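Local structure of probable sulfate-binding lipoprotein SubI (Mycobacterium tuberculosis, 6DDN) at residues A[263-268]-A[279-284]. The protein probably binds sulfate outside the cytoplasmic membrane and delivers it for uptake, as a lipoprotein of the prokaryotic sulfate-binding protein family. Numbering follows the deposited sequence.
Sequences NPLAVV and AFRNFQ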
ATOM      1  N   ASN A 263       0.873  -5.289   1.692  1.00 50.42           N
ATOM      2  CA  ASN A 263       0.383  -4.506   2.815  1.00 52.12           C
ATOM      3  C   ASN A 263       0.172  -5.403   4.025  1.00 52.14           C
ATOM      4  O   ASN A 263      -0.754  -6.229   4.017  1.00 53.76           O
ATOM      5  CB  ASN A 263      -0.917  -3.800   2.440  1.00 52.16           C
ATOM      6  CG  ASN A 263      -0.763  -2.926   1.213  1.00 51.38           C
ATOM      7  OD1 ASN A 263      -1.422  -3.143   0.196  1.00 55.00           O
ATOM      8  ND2 ASN A 263       0.113  -1.932   1.300  1.00 47.58           N
ATOM      9  N   PRO A 264       0.979  -5.281   5.074  1.00 47.24           N
ATOM     10  CA  PRO A 264       0.861  -6.190   6.219  1.00 46.92           C
ATOM     11  C   PRO A 264      -0.304  -5.844   7.137  1.00 45.12           C
ATOM     12  O   PRO A 264      -0.773  -4.706   7.213  1.00 38.72           O
ATOM     13  CB  PRO A 264       2.197  -6.010   6.948  1.00 49.14           C
ATOM     14  CG  PRO A 264       2.627  -4.626   6.589  1.00 48.48           C
ATOM     15  CD  PRO A 264       2.145  -4.388   5.188  1.00 43.87           C
ATOM     16  N   LEU A 265      -0.754  -6.872   7.857  1.00 47.31           N
ATOM     17  CA  LEU A 265      -1.815  -6.764   8.847  1.00 47.87           C
ATOM     18  C   LEU A 265      -1.432  -7.600  10.057  1.00 48.43           C
ATOM     19  O   LEU A 265      -0.951  -8.727   9.913  1.00 49.73           O
ATOM     20  CB  LEU A 265      -3.162  -7.240   8.285  1.00 48.03           C
ATOM     21  CG  LEU A 265      -4.288  -7.542   9.278  1.00 42.94           C
ATOM     22  CD1 LEU A 265      -5.038  -6.275   9.661  1.00 44.98           C
ATOM     23  CD2 LEU A 265      -5.241  -8.577   8.698  1.00 37.49           C
ATOM     24  N   ALA A 266      -1.647  -7.049  11.248  1.00 51.11           N
ATOM     25  CA  ALA A 266      -1.298  -7.746  12.475  1.00 51.42           C
ATOM     26  C   ALA A 266      -2.257  -7.339  13.581  1.00 56.08           C
ATOM     27  O   ALA A 266      -2.802  -6.232  13.578  1.00 60.00           O
ATOM     28  CB  ALA A 266       0.147  -7.458  12.896  1.00 53.28           C
ATOM     29  N   VAL A 267      -2.459  -8.248  14.524  1.00 58.56           N
ATOM     30  CA  VAL A 267      -3.250  -7.957  15.713  1.00 56.91           C
ATOM     31  C   VAL A 267      -2.379  -7.200  16.706  1.00 57.10           C
ATOM     32  O   VAL A 267      -1.195  -7.513  16.882  1.00 60.72           O
ATOM     33  CB  VAL A 267      -3.805  -9.260  16.317  1.00 60.13           C
ATOM     34  CG1 VAL A 267      -4.095  -9.095  17.798  1.00 59.59           C
ATOM     35  CG2 VAL A 267      -5.057  -9.696  15.572  1.00 62.73           C
ATOM     36  N   VAL A 268      -2.953  -6.184  17.343  1.00 53.86           N
ATOM     37  CA  VAL A 268      -2.235  -5.418  18.357  1.00 55.89           C
ATOM     38  C   VAL A 268      -2.209  -6.231  19.646  1.00 56.72           C
ATOM     39  O   VAL A 268      -3.259  -6.623  20.165  1.00 53.81           O
ATOM     40  CB  VAL A 268      -2.884  -4.045  18.576  1.00 53.41           C
ATOM     41  CG1 VAL A 268      -2.486  -3.481  19.932  1.00 59.17           C
ATOM     42  CG2 VAL A 268      -2.487  -3.093  17.462  1.00 52.44           C
ATOM     43  N   ALA A 279     -10.341 -12.910  15.388  1.00 58.67           N
ATOM     44  CA  ALA A 279     -11.404 -13.311  14.474  1.00 57.77           C
ATOM     45  C   ALA A 279     -11.466 -12.385  13.267  1.00 54.06           C
ATOM     46  O   ALA A 279     -11.630 -12.843  12.130  1.00 53.95           O
ATOM     47  CB  ALA A 279     -12.746 -13.334  15.206  1.00 58.56           C
ATOM     48  N   PHE A 280     -11.318 -11.078  13.491  1.00 47.83           N
ATOM     49  CA  PHE A 280     -11.361 -10.130  12.385  1.00 45.84           C
ATOM     50  C   PHE A 280     -10.145 -10.260  11.479  1.00 51.81           C
ATOM     51  O   PHE A 280     -10.247 -10.019  10.271  1.00 58.19           O
ATOM     52  CB  PHE A 280     -11.471  -8.702  12.916  1.00 43.44           C
ATOM     53  CG  PHE A 280     -11.762  -7.684  11.855  1.00 44.48           C
ATOM     54  CD1 PHE A 280     -12.704  -7.939  10.875  1.00 42.73           C
ATOM     55  CD2 PHE A 280     -11.098  -6.471  11.837  1.00 48.77           C
ATOM     56  CE1 PHE A 280     -12.978  -7.003   9.898  1.00 43.74           C
ATOM     57  CE2 PHE A 280     -11.368  -5.531  10.858  1.00 53.76           C
ATOM     58  CZ  PHE A 280     -12.309  -5.798   9.890  1.00 36.85           C
ATOM     59  N   ARG A 281      -8.991 -10.635  12.034  1.00 54.15           N
ATOM     60  CA  ARG A 281      -7.805 -10.821  11.206  1.00 53.86           C
ATOM     61  C   ARG A 281      -7.907 -12.099  10.381  1.00 55.79           C
ATOM     62  O   ARG A 281      -7.624 -12.097   9.176  1.00 53.62           O
ATOM     63  CB  ARG A 281      -6.548 -10.848  12.075  1.00 53.08           C
ATOM     64  CG  ARG A 281      -5.278 -11.097  11.280  1.00 53.38           C
ATOM     65  CD  ARG A 281      -4.219 -11.778  12.120  1.00 60.10           C
ATOM     66  NE  ARG A 281      -4.579 -13.158  12.430  1.00 68.47           N
ATOM     67  CZ  ARG A 281      -4.062 -13.855  13.438  1.00 71.76           C
ATOM     68  NH1 ARG A 281      -3.161 -13.299  14.236  1.00 66.87           N
ATOM     69  NH2 ARG A 281      -4.448 -15.108  13.650  1.00 74.48           N
ATOM     70  N   ASN A 282      -8.306 -13.203  11.017  1.00 54.38           N
ATOM     71  CA  ASN A 282      -8.411 -14.473  10.306  1.00 53.88           C
ATOM     72  C   ASN A 282      -9.503 -14.433   9.246  1.00 54.23           C
ATOM     73  O   ASN A 282      -9.386 -15.103   8.213  1.00 52.78           O
ATOM     74  CB  ASN A 282      -8.671 -15.607  11.298  1.00 56.48           C
ATOM     75  CG  ASN A 282      -7.496 -15.842  12.235  1.00 60.25           C
ATOM     76  OD1 ASN A 282      -6.396 -15.334  12.012  1.00 59.50           O
ATOM     77  ND2 ASN A 282      -7.726 -16.616  13.289  1.00 62.90           N
ATOM     78  N   PHE A 283     -10.560 -13.650   9.475  1.00 55.57           N
ATOM     79  CA  PHE A 283     -11.624 -13.534   8.483  1.00 56.86           C
ATOM     80  C   PHE A 283     -11.099 -12.999   7.156  1.00 57.11           C
ATOM     81  O   PHE A 283     -11.665 -13.304   6.102  1.00 54.11           O
ATOM     82  CB  PHE A 283     -12.738 -12.631   9.017  1.00 52.31           C
ATOM     83  CG  PHE A 283     -13.891 -12.464   8.067  1.00 45.60           C
ATOM     84  CD1 PHE A 283     -14.853 -13.452   7.941  1.00 45.73           C
ATOM     85  CD2 PHE A 283     -14.015 -11.314   7.305  1.00 42.66           C
ATOM     86  CE1 PHE A 283     -15.916 -13.300   7.070  1.00 46.37           C
ATOM     87  CE2 PHE A 283     -15.074 -11.155   6.433  1.00 43.33           C
ATOM     88  CZ  PHE A 283     -16.026 -12.149   6.315  1.00 45.20           C
ATOM     89  N   GLN A 284     -10.018 -12.213   7.188  1.00 53.29           N
ATOM     90  CA  GLN A 284      -9.488 -11.624   5.963  1.00 48.65           C
ATOM     91  C   GLN A 284      -8.969 -12.684   5.002  1.00 53.28           C
ATOM     92  O   GLN A 284      -9.055 -12.510   3.780  1.00 53.95           O
ATOM     93  CB  GLN A 284      -8.375 -10.630   6.296  1.00 44.96           C
ATOM     94  CG  GLN A 284      -8.796  -9.528   7.247  1.00 47.94           C
ATOM     95  CD  GLN A 284     -10.108  -8.895   6.843  1.00 52.70           C
ATOM     96  OE1 GLN A 284     -10.339  -8.618   5.665  1.00 55.55           O
ATOM     97  NE2 GLN A 284     -10.981  -8.671   7.816  1.00 54.78           N
TER
HETATM   98  O   HOH W   1      -1.416 -10.620  14.107  1.00 41.30           O
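R281 starts out extended, with CG anti to the backbone N (chi1 178°), and this sends its aliphatic stem off the helix onto L265 and V267. The chain then bends at chi3 (70°), and the guanidinium turns back to N282 of its own helix. The stem makes most of the helix's side of the contact. Its CG meets CD2 of L265 at 3.6 Å. Its CB lies 4.0 Å from CG2 of V267, and the two side chains cross at about a right angle. The same CD2 of L265 also touches CG of Q284, at 4.0 Å. The guanidinium grips N282 side-on, with R281 NE 2.9 Å and R281 NH2 2.6 Å from N282 OD1. OD1 lies near the guanidinium plane, so the two bonds limit rotation of the group. A water joins NH1 of R281 (3.2 Å) to the backbone N of V267, both as donors. Q284 curls back, and its NE2 donates to F280 O at 2.9 Å. Its OE1 is held by W293. W66 of helix 63-74 touches both L265 and Q284. Strand 265-267 and helix 279-284 run nearly antiparallel (153°), a helix packed on a sheet strand in the α/β fold of periplasmic solute-binding proteins.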